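Local coordinates for bacterial bifunctional deaminase-reductase C-terminal domain-containing protein (Corynebacterium diphtheriae, PDB 2P4G) that probably acts as an NADP-dependent reductase related to the 5-amino-6-(5-phosphoribosylamino)uracil reductases of riboflavin biosynthesis, at residues A[238-246]-A[255-263]. Numbering follows the deposited sequence.
With NO3 (nitrate ion), chain B.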
loop_
_atom_site.group_PDB
_atom_site.type_symbol
_atom_site.label_atom_id
_atom_site.label_comp_id
_atom_site.label_asym_id
_atom_site.label_seq_id
_atom_site.Cartn_x
_atom_site.Cartn_y
_atom_site.Cartn_z
ATOM N N THR A 238 11.097 -0.868 -10.284
ATOM C CA THR A 238 10.390 -1.863 -9.495
ATOM C C THR A 238 11.401 -2.743 -8.767
ATOM O O THR A 238 12.546 -2.836 -9.177
ATOM C CB THR A 238 9.536 -2.751 -10.388
ATOM O OG1 THR A 238 10.397 -3.578 -11.178
ATOM C CG2 THR A 238 8.650 -1.909 -11.304
ATOM N N THR A 239 10.985 -3.383 -7.684
ATOM C CA THR A 239 11.809 -4.411 -7.065
ATOM C C THR A 239 10.948 -5.413 -6.341
ATOM O O THR A 239 9.840 -5.093 -5.941
ATOM C CB THR A 239 12.855 -3.834 -6.074
ATOM O OG1 THR A 239 13.624 -4.914 -5.518
ATOM C CG2 THR A 239 12.212 -3.060 -4.957
ATOM N N ARG A 240 11.465 -6.625 -6.177
ATOM C CA ARG A 240 10.786 -7.622 -5.381
ATOM C C ARG A 240 11.410 -7.783 -3.995
ATOM O O ARG A 240 12.602 -7.452 -3.743
ATOM C CB ARG A 240 10.660 -8.968 -6.110
ATOM C CG ARG A 240 9.269 -9.671 -5.861
ATOM C CD ARG A 240 9.178 -11.046 -6.493
ATOM N NE ARG A 240 8.288 -11.970 -5.773
ATOM C CZ ARG A 240 8.583 -12.596 -4.626
ATOM N NH1 ARG A 240 9.753 -12.397 -4.015
ATOM N NH2 ARG A 240 7.695 -13.423 -4.073
ATOM N N LEU A 241 10.548 -8.258 -3.096
ATOM C CA LEU A 241 10.828 -8.336 -1.683
ATOM C C LEU A 241 10.636 -9.766 -1.264
ATOM O O LEU A 241 9.927 -10.516 -1.945
ATOM C CB LEU A 241 9.856 -7.441 -0.933
ATOM C CG LEU A 241 9.872 -5.949 -1.279
ATOM C CD1 LEU A 241 8.763 -5.172 -0.521
ATOM C CD2 LEU A 241 11.252 -5.362 -0.966
ATOM N N VAL A 242 11.328 -10.158 -0.192
ATOM C CA VAL A 242 11.087 -11.430 0.501
ATOM C C VAL A 242 10.529 -11.057 1.862
ATOM O O VAL A 242 11.192 -10.368 2.640
ATOM C CB VAL A 242 12.375 -12.276 0.644
ATOM C CG1 VAL A 242 12.169 -13.497 1.583
ATOM C CG2 VAL A 242 12.844 -12.734 -0.723
ATOM N N LEU A 243 9.290 -11.463 2.116
ATOM C CA LEU A 243 8.662 -11.272 3.413
ATOM C C LEU A 243 9.379 -12.170 4.422
ATOM O O LEU A 243 9.510 -13.366 4.209
ATOM C CB LEU A 243 7.165 -11.611 3.354
ATOM C CG LEU A 243 6.369 -11.374 4.646
ATOM C CD1 LEU A 243 6.360 -9.892 5.012
ATOM C CD2 LEU A 243 4.933 -11.960 4.547
ATOM N N GLU A 244 9.860 -11.569 5.500
ATOM C CA GLU A 244 10.570 -12.295 6.542
ATOM C C GLU A 244 9.776 -12.431 7.841
ATOM O O GLU A 244 9.898 -13.435 8.543
ATOM C CB GLU A 244 11.870 -11.587 6.845
ATOM C CG GLU A 244 12.925 -11.677 5.775
ATOM C CD GLU A 244 14.190 -10.928 6.169
ATOM O OE1 GLU A 244 14.137 -10.094 7.095
ATOM O OE2 GLU A 244 15.234 -11.169 5.551
HETATM N N MSE A 245 8.991 -11.410 8.158
HETATM C CA MSE A 245 8.286 -11.301 9.429
HETATM C C MSE A 245 6.959 -10.660 9.143
HETATM O O MSE A 245 6.910 -9.686 8.430
HETATM C CB MSE A 245 9.001 -10.347 10.382
HETATM C CG MSE A 245 10.349 -10.771 10.881
HETATM SE SE MSE A 245 10.206 -12.132 12.271
HETATM C CE MSE A 245 9.305 -11.052 13.592
ATOM N N LEU A 246 5.900 -11.179 9.735
ATOM C CA LEU A 246 4.587 -10.579 9.630
ATOM C C LEU A 246 3.874 -10.639 10.972
ATOM O O LEU A 246 3.818 -11.685 11.600
ATOM C CB LEU A 246 3.753 -11.321 8.604
ATOM C CG LEU A 246 2.331 -10.823 8.385
ATOM C CD1 LEU A 246 2.374 -9.397 7.845
ATOM C CD2 LEU A 246 1.615 -11.789 7.442
ATOM N N PHE A 255 2.528 -5.169 10.704
ATOM C CA PHE A 255 3.935 -4.925 10.718
ATOM C C PHE A 255 4.556 -6.014 9.882
ATOM O O PHE A 255 4.267 -7.192 10.083
ATOM C CB PHE A 255 4.484 -4.962 12.136
ATOM C CG PHE A 255 3.818 -3.999 13.051
ATOM C CD1 PHE A 255 4.135 -2.650 13.003
ATOM C CD2 PHE A 255 2.864 -4.422 13.943
ATOM C CE1 PHE A 255 3.527 -1.768 13.827
ATOM C CE2 PHE A 255 2.256 -3.526 14.783
ATOM C CZ PHE A 255 2.585 -2.197 14.729
ATOM N N SER A 256 5.426 -5.601 8.964
ATOM C CA SER A 256 6.045 -6.496 8.003
ATOM C C SER A 256 7.524 -6.146 7.909
ATOM O O SER A 256 7.886 -4.987 7.941
ATOM C CB SER A 256 5.386 -6.342 6.628
ATOM O OG SER A 256 5.655 -5.060 6.091
ATOM N N ARG A 257 8.366 -7.168 7.833
ATOM C CA ARG A 257 9.760 -7.002 7.565
ATOM C C ARG A 257 10.051 -7.757 6.286
ATOM O O ARG A 257 9.763 -8.979 6.193
ATOM C CB ARG A 257 10.599 -7.596 8.684
ATOM C CG ARG A 257 12.062 -7.194 8.575
ATOM C CD ARG A 257 12.887 -7.781 9.686
ATOM N NE ARG A 257 13.095 -9.192 9.474
ATOM C CZ ARG A 257 13.642 -10.009 10.367
ATOM N NH1 ARG A 257 14.030 -9.559 11.543
ATOM N NH2 ARG A 257 13.801 -11.286 10.058
ATOM N N TYR A 258 10.627 -7.037 5.321
ATOM C CA TYR A 258 11.058 -7.596 4.038
ATOM C C TYR A 258 12.547 -7.442 3.818
ATOM O O TYR A 258 13.147 -6.445 4.222
ATOM C CB TYR A 258 10.420 -6.839 2.891
ATOM C CG TYR A 258 8.919 -6.902 2.801
ATOM C CD1 TYR A 258 8.282 -7.933 2.088
ATOM C CD2 TYR A 258 8.126 -5.899 3.375
ATOM C CE1 TYR A 258 6.886 -7.975 1.958
ATOM C CE2 TYR A 258 6.722 -5.936 3.263
ATOM C CZ TYR A 258 6.118 -6.967 2.543
ATOM O OH TYR A 258 4.757 -6.995 2.436
ATOM N N LYS A 259 13.112 -8.398 3.096
ATOM C CA LYS A 259 14.472 -8.304 2.597
ATOM C C LYS A 259 14.408 -7.737 1.191
ATOM O O LYS A 259 13.667 -8.244 0.352
ATOM C CB LYS A 259 15.120 -9.690 2.597
ATOM C CG LYS A 259 16.412 -9.845 1.778
ATOM C CD LYS A 259 17.565 -8.998 2.309
ATOM C CE LYS A 259 18.912 -9.603 1.962
ATOM N NZ LYS A 259 19.077 -10.998 2.489
ATOM N N VAL A 260 15.200 -6.704 0.925
ATOM C CA VAL A 260 15.237 -6.077 -0.399
ATOM C C VAL A 260 16.167 -6.821 -1.349
ATOM O O VAL A 260 17.320 -7.022 -1.048
ATOM C CB VAL A 260 15.669 -4.610 -0.312
ATOM C CG1 VAL A 260 15.836 -4.021 -1.695
ATOM C CG2 VAL A 260 14.666 -3.829 0.495
ATOM N N ILE A 261 15.658 -7.217 -2.505
ATOM C CA ILE A 261 16.437 -8.066 -3.422
ATOM C C ILE A 261 17.130 -7.258 -4.537
ATOM O O ILE A 261 16.481 -6.607 -5.363
ATOM C CB ILE A 261 15.561 -9.162 -4.014
ATOM C CG1 ILE A 261 14.971 -10.014 -2.881
ATOM C CG2 ILE A 261 16.365 -10.021 -4.992
ATOM C CD1 ILE A 261 13.660 -10.712 -3.255
ATOM N N ARG A 262 18.456 -7.338 -4.560
ATOM C CA ARG A 262 19.289 -6.507 -5.436
ATOM C C ARG A 262 19.426 -7.108 -6.829
ATOM O O ARG A 262 19.554 -8.327 -6.967
ATOM C CB ARG A 262 20.691 -6.363 -4.846
ATOM C CG ARG A 262 20.720 -6.152 -3.352
ATOM C CD ARG A 262 19.902 -4.936 -2.943
ATOM N NE ARG A 262 20.265 -4.497 -1.606
ATOM C CZ ARG A 262 21.433 -3.940 -1.298
ATOM N NH1 ARG A 262 22.367 -3.734 -2.229
ATOM N NH2 ARG A 262 21.674 -3.574 -0.051
ATOM N N ASP A 263 19.415 -6.242 -7.844
ATOM C CA ASP A 263 19.569 -6.641 -9.252
ATOM C C ASP A 263 18.537 -7.694 -9.688
ATOM O O ASP A 263 17.430 -7.763 -9.138
ATOM C CB ASP A 263 21.000 -7.150 -9.530
ATOM C CG ASP A 263 22.061 -6.055 -9.381
ATOM O OD1 ASP A 263 22.086 -5.349 -8.341
ATOM O OD2 ASP A 263 22.882 -5.910 -10.312
HETATM N N NO3 B . 4.574 -14.170 -6.540
HETATM O O1 NO3 B . 3.494 -14.120 -7.427
HETATM O O2 NO3 B . 5.246 -12.998 -6.167
HETATM O O3 NO3 B . 4.976 -15.408 -6.029
HETATM O O HOH W 1 14.868 -6.990 -7.520
#
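Arg257 meets a classic beta bulge in the antiparallel hairpin partner 238-246: Glu244 and Met245 both face it, and Arg257 O accepts both amides, Glu244 N at 2.7 Å nearly head-on and Met245 N at 3.2 Å on a lone pair. Arg257 CB lies 3.6 Å from Met245 CB; CG and CD run past Glu244 OE1, and a bend at chi3 (74°) brings Arg257 NE within 2.7 Å of that oxygen in a salt bridge whose hydrogen bond is weak, the N-H pointing poorly and the carboxylate and guanidinium planes 79° apart. The unbranched selenomethionine Met245 lays its slim CG methylene over one guanidinium face, 3.4 Å from Arg257 CZ. Arginine suits this place because its nitrogens reach several acceptors: NH1 binds the carbonyls of Ile21 and Gly24, and NH2, near Glu244 OE1, bonds weakly to Ala25 O. Glu244 OE1, an anion between two arginines, also salt-bridges Arg211 NE.

On the other face, Tyr258 offers a flat ring to two branched leucines, Leu241 CD1 and Leu243 CD1 making CH-pi contacts on opposite sides, each 3.9 Å from the centroid.

Strand 254-260 lies between 237-248 and 211-217, helix 18-23 packs beside Met245, and residues 238-240 continue the sheet into the second subunit.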